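Local structure of fatty acid biosynthesis transcriptional regulator (Streptococcus pneumoniae, 6JBX) at residues Ile87-Ser92 and Arg97-His102; Asp50-Ala55 and Ser61-Glu66. The protein binds DNA as a MarR-family transcriptional regulator, and probably represses fatty acid synthesis genes together with acyl-ACP as co-repressor. All coordinates share one frame; numbering follows the deposited sequence.

How the contacts relate
From the N terminus, the chain first completes contact 2, where helix 43-54 meets helix 60-67 across a turn of five residues. It then passes through helix 71-84 and enters contact 1, the beta hairpin of strands 87-91 and 99-103. The two contacts follow in series, neither nested nor crossed, and each closes a short loop. They touch through Ile52, whose CG2 lies 3.6 Å from His102 CA, and through Val63 and Leu101. Together they tie the helices of the winged helix-turn-helix domain to its wing. Both reach the DNA at the phosphate of DA5 of chain D.

Contact 1: Ile87-Ser92 and Arg97-His102; sequences IERVRS and RVVHLH. With nucleotides of chain D; nucleotides of chain C.
This hairpin is the wing of the winged helix-turn-helix domain of MarR-family regulators. Its antiparallel strands pair Glu88 with His102 and Val90 with His100 as hydrogen-bonded pairs. His100 N donates to Val90 O at 2.7 Å, and Ser92 N carries the ladder on to Val98 O at 2.9 Å. Glu88, Val90, His100 and His102 share one face. The His102 ring swings back over the neighbouring strand, with CG between its backbone N and carbonyl carbon (chi1 67°). Glu88 CB sits over the ring face in a CH-pi contact, and Val90 CG2 meets the ring edge. His100 NE2 lies 3.5 Å from Ser92 CB, while its ND1 is hydrogen-bonded to the backbone of Asp57.

Arg89, Arg91, Val99 and Leu101 form the other face. Val99 CG2 lies over the centre of the Arg91 guanidinium, 3.6 Å above its plane. The Arg89 stem runs alongside Leu101, with Arg89 CG 3.7 Å from Leu101 CD2. Its chain is stretched out as far as NE and carries the guanidinium to the phosphate of DT6 of chain D. Arg89 NE comes within 2.8 Å of OP1 of DT6, and NH2 makes a weak hydrogen bond to OP2. Glu82 forms a salt bridge with Arg89 NH1 and so helps to position the group. Val99 N donates a nearly straight bond (168°) to OP1 of DA5 of chain D. At the wing tip, Arg97 CD approaches O2 of DT22 of chain C at 3.2 Å. Arg97 NH2 forms a salt bridge with Asp95, and Arg97 NH1 a hydrogen bond to O2 of another thymine. At its base the hairpin packs on three helices: Ile87 and Leu101 on Leu78 of helix 71-84 and Ile52 of helix 43-54, and Leu101 on Val63 of helix 60-67.

Contact 2: Asp50-Ala55 and Ser61-Glu66; sequences DVIGKA and SQVSKE. With nucleotides of chain D.
Val51 meets Val63 and Glu66 in an apolar contact between two helices of the winged helix-turn-helix domain, 43-54 and 60-67. It points at the second helix and works with both its methyls. Val51 CG1 meets Val63 CG2 at 3.8 Å, the two valines crossing at an angle. Val51 CG2 touches Glu66 CG at 3.6 Å, and the two side chains run past one another, head to tail. Glu66 thus packs through its aliphatic stem: CG is anti to the backbone N (chi1 177°), and the chain then bends at chi2. Ile52 adds a looser touch, Ile52 CG1 to Val63 CG2 at 4.4 Å. The axes of segments 50-54 and 61-66 come no closer than 10.5 Å, and the buried area is small. Val63 and Ile52 also face Val74 and Leu78 of helix 71-84, respectively, and both pack on Leu101 of the wing.

The charged interaction is local to the first helix. Lys54 NZ forms a salt bridge with Asp50 OD2 at 2.9 Å, one turn back.

The DNA contact belongs to the start of helix 60-67. Ser61 N donates to OP2 of DA5 of chain D at 3.0 Å. Ser61 OG also lies against OP2, too close for the bond to be certain.

Contact 1: Ile87-Ser92 and Arg97-His102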
# COMPACT_ATOMS: atom_id res chain seq x y z
N ILE A 87 -13.23 4.80 20.07
CA ILE A 87 -13.23 3.49 20.69
C ILE A 87 -13.35 3.61 22.21
O ILE A 87 -13.11 4.69 22.79
CB ILE A 87 -11.93 2.74 20.35
CG1 ILE A 87 -10.75 3.39 21.06
CG2 ILE A 87 -11.74 2.64 18.84
CD1 ILE A 87 -9.67 2.45 21.46
N GLU A 88 -13.70 2.49 22.85
CA GLU A 88 -13.71 2.39 24.32
C GLU A 88 -12.96 1.14 24.74
O GLU A 88 -13.05 0.09 24.09
CB GLU A 88 -15.14 2.32 24.87
CG GLU A 88 -15.84 3.67 24.84
CD GLU A 88 -16.87 3.97 25.92
OE1 GLU A 88 -17.04 3.12 26.84
OE2 GLU A 88 -17.51 5.05 25.83
N ARG A 89 -12.17 1.31 25.79
CA ARG A 89 -11.45 0.21 26.44
C ARG A 89 -12.28 -0.29 27.63
O ARG A 89 -12.75 0.52 28.41
CB ARG A 89 -10.11 0.67 27.00
CG ARG A 89 -8.99 0.86 26.00
CD ARG A 89 -7.76 1.27 26.81
NE ARG A 89 -6.52 1.17 26.06
CZ ARG A 89 -5.88 2.20 25.53
NH1 ARG A 89 -6.42 3.41 25.53
NH2 ARG A 89 -4.66 2.00 25.04
N VAL A 90 -12.39 -1.61 27.78
CA VAL A 90 -13.15 -2.22 28.90
C VAL A 90 -12.29 -3.31 29.56
O VAL A 90 -11.90 -4.29 28.88
CB VAL A 90 -14.48 -2.81 28.38
CG1 VAL A 90 -15.15 -3.72 29.40
CG2 VAL A 90 -15.42 -1.69 27.95
N ARG A 91 -12.02 -3.15 30.86
CA ARG A 91 -11.22 -4.14 31.63
C ARG A 91 -12.04 -5.43 31.73
O ARG A 91 -13.24 -5.40 32.00
CB ARG A 91 -10.84 -3.61 33.02
CG ARG A 91 -9.61 -2.71 33.06
CD ARG A 91 -8.29 -3.47 32.99
NE ARG A 91 -7.15 -2.66 32.54
CZ ARG A 91 -5.92 -3.13 32.31
NH1 ARG A 91 -5.66 -4.41 32.55
NH2 ARG A 91 -4.95 -2.36 31.86
N SER A 92 -11.39 -6.54 31.41
CA SER A 92 -11.99 -7.87 31.55
C SER A 92 -12.26 -8.16 33.02
O SER A 92 -11.54 -7.67 33.92
CB SER A 92 -11.11 -8.94 30.97
OG SER A 92 -11.59 -10.24 31.30
N ARG A 97 -5.83 -8.70 33.60
CA ARG A 97 -4.78 -8.19 32.72
C ARG A 97 -5.33 -7.76 31.35
O ARG A 97 -4.62 -7.07 30.58
CB ARG A 97 -3.74 -9.27 32.40
CG ARG A 97 -2.99 -9.81 33.62
CD ARG A 97 -2.11 -10.99 33.23
NE ARG A 97 -2.87 -12.19 32.88
CZ ARG A 97 -2.32 -13.37 32.60
NH1 ARG A 97 -1.01 -13.56 32.71
NH2 ARG A 97 -3.09 -14.36 32.19
N VAL A 98 -6.54 -8.19 31.02
CA VAL A 98 -7.04 -8.16 29.66
C VAL A 98 -7.94 -6.95 29.49
O VAL A 98 -8.62 -6.52 30.44
CB VAL A 98 -7.74 -9.48 29.31
CG1 VAL A 98 -8.52 -9.41 28.00
CG2 VAL A 98 -6.71 -10.61 29.27
N VAL A 99 -7.86 -6.38 28.28
CA VAL A 99 -8.68 -5.22 27.87
C VAL A 99 -9.50 -5.65 26.66
O VAL A 99 -8.98 -6.26 25.75
CB VAL A 99 -7.82 -3.97 27.58
CG1 VAL A 99 -8.59 -2.90 26.81
CG2 VAL A 99 -7.26 -3.37 28.86
N HIS A 100 -10.78 -5.33 26.69
CA HIS A 100 -11.66 -5.58 25.57
C HIS A 100 -11.97 -4.25 24.89
O HIS A 100 -12.29 -3.26 25.55
CB HIS A 100 -12.96 -6.27 26.04
CG HIS A 100 -12.75 -7.63 26.63
ND1 HIS A 100 -12.24 -8.69 25.90
CD2 HIS A 100 -12.99 -8.11 27.87
CE1 HIS A 100 -12.18 -9.76 26.66
NE2 HIS A 100 -12.64 -9.43 27.87
N LEU A 101 -11.89 -4.23 23.56
CA LEU A 101 -12.06 -2.98 22.81
C LEU A 101 -13.37 -3.03 22.04
O LEU A 101 -13.72 -4.06 21.49
CB LEU A 101 -10.91 -2.80 21.82
CG LEU A 101 -9.51 -2.86 22.40
CD1 LEU A 101 -8.52 -3.09 21.27
CD2 LEU A 101 -9.19 -1.60 23.19
N HIS A 102 -14.04 -1.90 21.93
CA HIS A 102 -15.22 -1.82 21.05
C HIS A 102 -15.39 -0.39 20.55
O HIS A 102 -14.87 0.60 21.17
CB HIS A 102 -16.47 -2.34 21.76
CG HIS A 102 -16.93 -1.50 22.91
ND1 HIS A 102 -17.75 -0.39 22.73
CD2 HIS A 102 -16.75 -1.64 24.24
CE1 HIS A 102 -18.03 0.13 23.91
NE2 HIS A 102 -17.43 -0.62 24.86
P DA D 5 -4.42 -7.44 26.35
OP1 DA D 5 -5.87 -7.10 26.47
OP2 DA D 5 -3.90 -8.00 25.07
O5' DA D 5 -3.59 -6.16 26.76
C5' DA D 5 -4.03 -5.43 27.88
C4' DA D 5 -2.96 -4.47 28.35
O4' DA D 5 -1.69 -5.12 28.45
C3' DA D 5 -2.71 -3.25 27.45
O3' DA D 5 -3.55 -2.20 27.94
C2' DA D 5 -1.22 -3.00 27.64
C1' DA D 5 -0.80 -4.05 28.68
N9 DA D 5 0.56 -4.55 28.52
C8 DA D 5 1.03 -5.45 27.60
N7 DA D 5 2.33 -5.67 27.69
C5 DA D 5 2.73 -4.87 28.75
C6 DA D 5 3.98 -4.65 29.34
N6 DA D 5 5.10 -5.25 28.94
N1 DA D 5 4.05 -3.77 30.36
C2 DA D 5 2.92 -3.16 30.77
N3 DA D 5 1.67 -3.30 30.29
C4 DA D 5 1.65 -4.17 29.26
P DT C 22 -3.96 -5.42 39.52
OP1 DT C 22 -5.44 -5.21 39.30
OP2 DT C 22 -3.36 -5.42 40.88
O5' DT C 22 -3.61 -6.77 38.78
C5' DT C 22 -4.12 -7.00 37.46
C4' DT C 22 -3.79 -8.41 37.02
O4' DT C 22 -2.36 -8.57 36.93
C3' DT C 22 -4.28 -9.52 37.95
O3' DT C 22 -5.24 -10.27 37.20
C2' DT C 22 -3.04 -10.32 38.29
C1' DT C 22 -2.07 -9.93 37.19
N1 DT C 22 -0.64 -10.01 37.50
C2 DT C 22 0.15 -10.81 36.72
O2 DT C 22 -0.29 -11.54 35.84
N3 DT C 22 1.48 -10.75 37.02
C4 DT C 22 2.09 -10.00 38.01
O4 DT C 22 3.30 -10.06 38.17
C5 DT C 22 1.19 -9.17 38.78
C7 DT C 22 1.76 -8.30 39.86
C6 DT C 22 -0.11 -9.20 38.48
P DT D 6 -3.52 -0.72 27.26
OP1 DT D 6 -4.68 0.03 27.76
OP2 DT D 6 -3.23 -0.91 25.82
O5' DT D 6 -2.24 -0.06 27.94
C5' DT D 6 -2.21 0.12 29.35
C4' DT D 6 -0.85 0.65 29.71
O4' DT D 6 0.14 -0.31 29.33
C3' DT D 6 -0.48 1.93 28.96
O3' DT D 6 -0.53 2.97 29.92
C2' DT D 6 0.95 1.70 28.49
C1' DT D 6 1.34 0.40 29.19
N1 DT D 6 2.25 -0.44 28.43
C2 DT D 6 3.57 -0.47 28.82
O2 DT D 6 4.00 0.17 29.76
N3 DT D 6 4.37 -1.30 28.07
C4 DT D 6 3.98 -2.07 26.99
O4 DT D 6 4.81 -2.76 26.41
C5 DT D 6 2.60 -1.96 26.61
C7 DT D 6 2.10 -2.75 25.45
C6 DT D 6 1.80 -1.17 27.35

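Contact 2: Asp50-Ala55 and Ser61-Glu66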
# COMPACT_ATOMS: atom_id res chain seq x y z
N ASP A 50 -11.03 -0.69 11.99
CA ASP A 50 -11.58 -1.77 11.15
C ASP A 50 -11.50 -3.11 11.89
O ASP A 50 -12.47 -3.84 11.96
CB ASP A 50 -10.78 -1.83 9.84
CG ASP A 50 -11.40 -2.72 8.79
OD1 ASP A 50 -12.63 -2.62 8.59
OD2 ASP A 50 -10.63 -3.54 8.22
N VAL A 51 -10.35 -3.41 12.46
CA VAL A 51 -10.19 -4.63 13.23
C VAL A 51 -11.23 -4.66 14.36
O VAL A 51 -11.92 -5.66 14.55
CB VAL A 51 -8.76 -4.75 13.78
CG1 VAL A 51 -8.64 -5.89 14.77
CG2 VAL A 51 -7.74 -4.91 12.66
N ILE A 52 -11.34 -3.56 15.12
CA ILE A 52 -12.23 -3.55 16.29
C ILE A 52 -13.68 -3.67 15.82
O ILE A 52 -14.48 -4.36 16.44
CB ILE A 52 -12.00 -2.29 17.15
CG1 ILE A 52 -10.54 -2.18 17.60
CG2 ILE A 52 -12.95 -2.25 18.35
CD1 ILE A 52 -10.18 -0.87 18.26
N GLY A 53 -14.03 -3.04 14.70
CA GLY A 53 -15.44 -3.06 14.26
C GLY A 53 -15.88 -4.44 13.78
O GLY A 53 -17.02 -4.87 14.03
N LYS A 54 -14.98 -5.16 13.13
CA LYS A 54 -15.27 -6.50 12.62
C LYS A 54 -15.35 -7.50 13.79
O LYS A 54 -16.05 -8.50 13.69
CB LYS A 54 -14.19 -6.95 11.63
CG LYS A 54 -14.28 -6.35 10.24
CD LYS A 54 -13.04 -6.62 9.41
CE LYS A 54 -13.14 -6.12 7.98
NZ LYS A 54 -11.79 -6.06 7.35
N ALA A 55 -14.61 -7.24 14.87
CA ALA A 55 -14.50 -8.19 15.97
C ALA A 55 -14.68 -7.48 17.31
O ALA A 55 -13.69 -7.26 18.06
CB ALA A 55 -13.15 -8.87 15.91
N SER A 61 -3.67 -7.30 22.16
CA SER A 61 -2.81 -8.38 21.64
C SER A 61 -3.36 -8.88 20.30
O SER A 61 -2.60 -9.06 19.37
CB SER A 61 -2.65 -9.49 22.64
OG SER A 61 -2.08 -8.99 23.85
N GLN A 62 -4.67 -9.03 20.18
CA GLN A 62 -5.23 -9.61 18.95
C GLN A 62 -5.13 -8.59 17.82
O GLN A 62 -4.94 -8.97 16.67
CB GLN A 62 -6.69 -10.05 19.13
CG GLN A 62 -6.98 -10.57 20.54
CD GLN A 62 -8.24 -11.38 20.71
OE1 GLN A 62 -9.35 -10.86 20.70
NE2 GLN A 62 -8.07 -12.68 20.94
N VAL A 63 -5.28 -7.31 18.15
CA VAL A 63 -5.13 -6.24 17.15
C VAL A 63 -3.68 -6.21 16.66
O VAL A 63 -3.43 -6.13 15.49
CB VAL A 63 -5.56 -4.87 17.71
CG1 VAL A 63 -5.21 -3.73 16.75
CG2 VAL A 63 -7.04 -4.85 18.05
N SER A 64 -2.73 -6.29 17.57
CA SER A 64 -1.33 -6.41 17.24
C SER A 64 -1.05 -7.53 16.22
O SER A 64 -0.43 -7.31 15.17
CB SER A 64 -0.57 -6.65 18.48
OG SER A 64 0.80 -6.72 18.17
N LYS A 65 -1.50 -8.74 16.51
CA LYS A 65 -1.26 -9.86 15.61
C LYS A 65 -1.93 -9.59 14.26
O LYS A 65 -1.37 -9.87 13.21
CB LYS A 65 -1.79 -11.16 16.22
CG LYS A 65 -1.03 -11.65 17.45
CD LYS A 65 -1.61 -12.91 18.06
CE LYS A 65 -0.98 -13.26 19.39
NZ LYS A 65 -2.02 -13.46 20.43
N GLU A 66 -3.15 -9.06 14.30
CA GLU A 66 -3.90 -8.84 13.08
C GLU A 66 -3.23 -7.75 12.22
O GLU A 66 -3.34 -7.77 11.00
CB GLU A 66 -5.34 -8.51 13.45
CG GLU A 66 -6.22 -8.17 12.26
CD GLU A 66 -6.44 -9.29 11.26
OE1 GLU A 66 -6.81 -10.40 11.69
OE2 GLU A 66 -6.25 -9.04 10.04
P DA D 5 -4.42 -7.44 26.35
OP1 DA D 5 -5.87 -7.10 26.47
OP2 DA D 5 -3.90 -8.00 25.07
O5' DA D 5 -3.59 -6.16 26.76
C5' DA D 5 -4.03 -5.43 27.88
C4' DA D 5 -2.96 -4.47 28.35
O4' DA D 5 -1.69 -5.12 28.45
C3' DA D 5 -2.71 -3.25 27.45
O3' DA D 5 -3.55 -2.20 27.94
C2' DA D 5 -1.22 -3.00 27.64
C1' DA D 5 -0.80 -4.05 28.68
N9 DA D 5 0.56 -4.55 28.52
C8 DA D 5 1.03 -5.45 27.60
N7 DA D 5 2.33 -5.67 27.69
C5 DA D 5 2.73 -4.87 28.75
C6 DA D 5 3.98 -4.65 29.34
N6 DA D 5 5.10 -5.25 28.94
N1 DA D 5 4.05 -3.77 30.36
C2 DA D 5 2.92 -3.16 30.77
N3 DA D 5 1.67 -3.30 30.29
C4 DA D 5 1.65 -4.17 29.26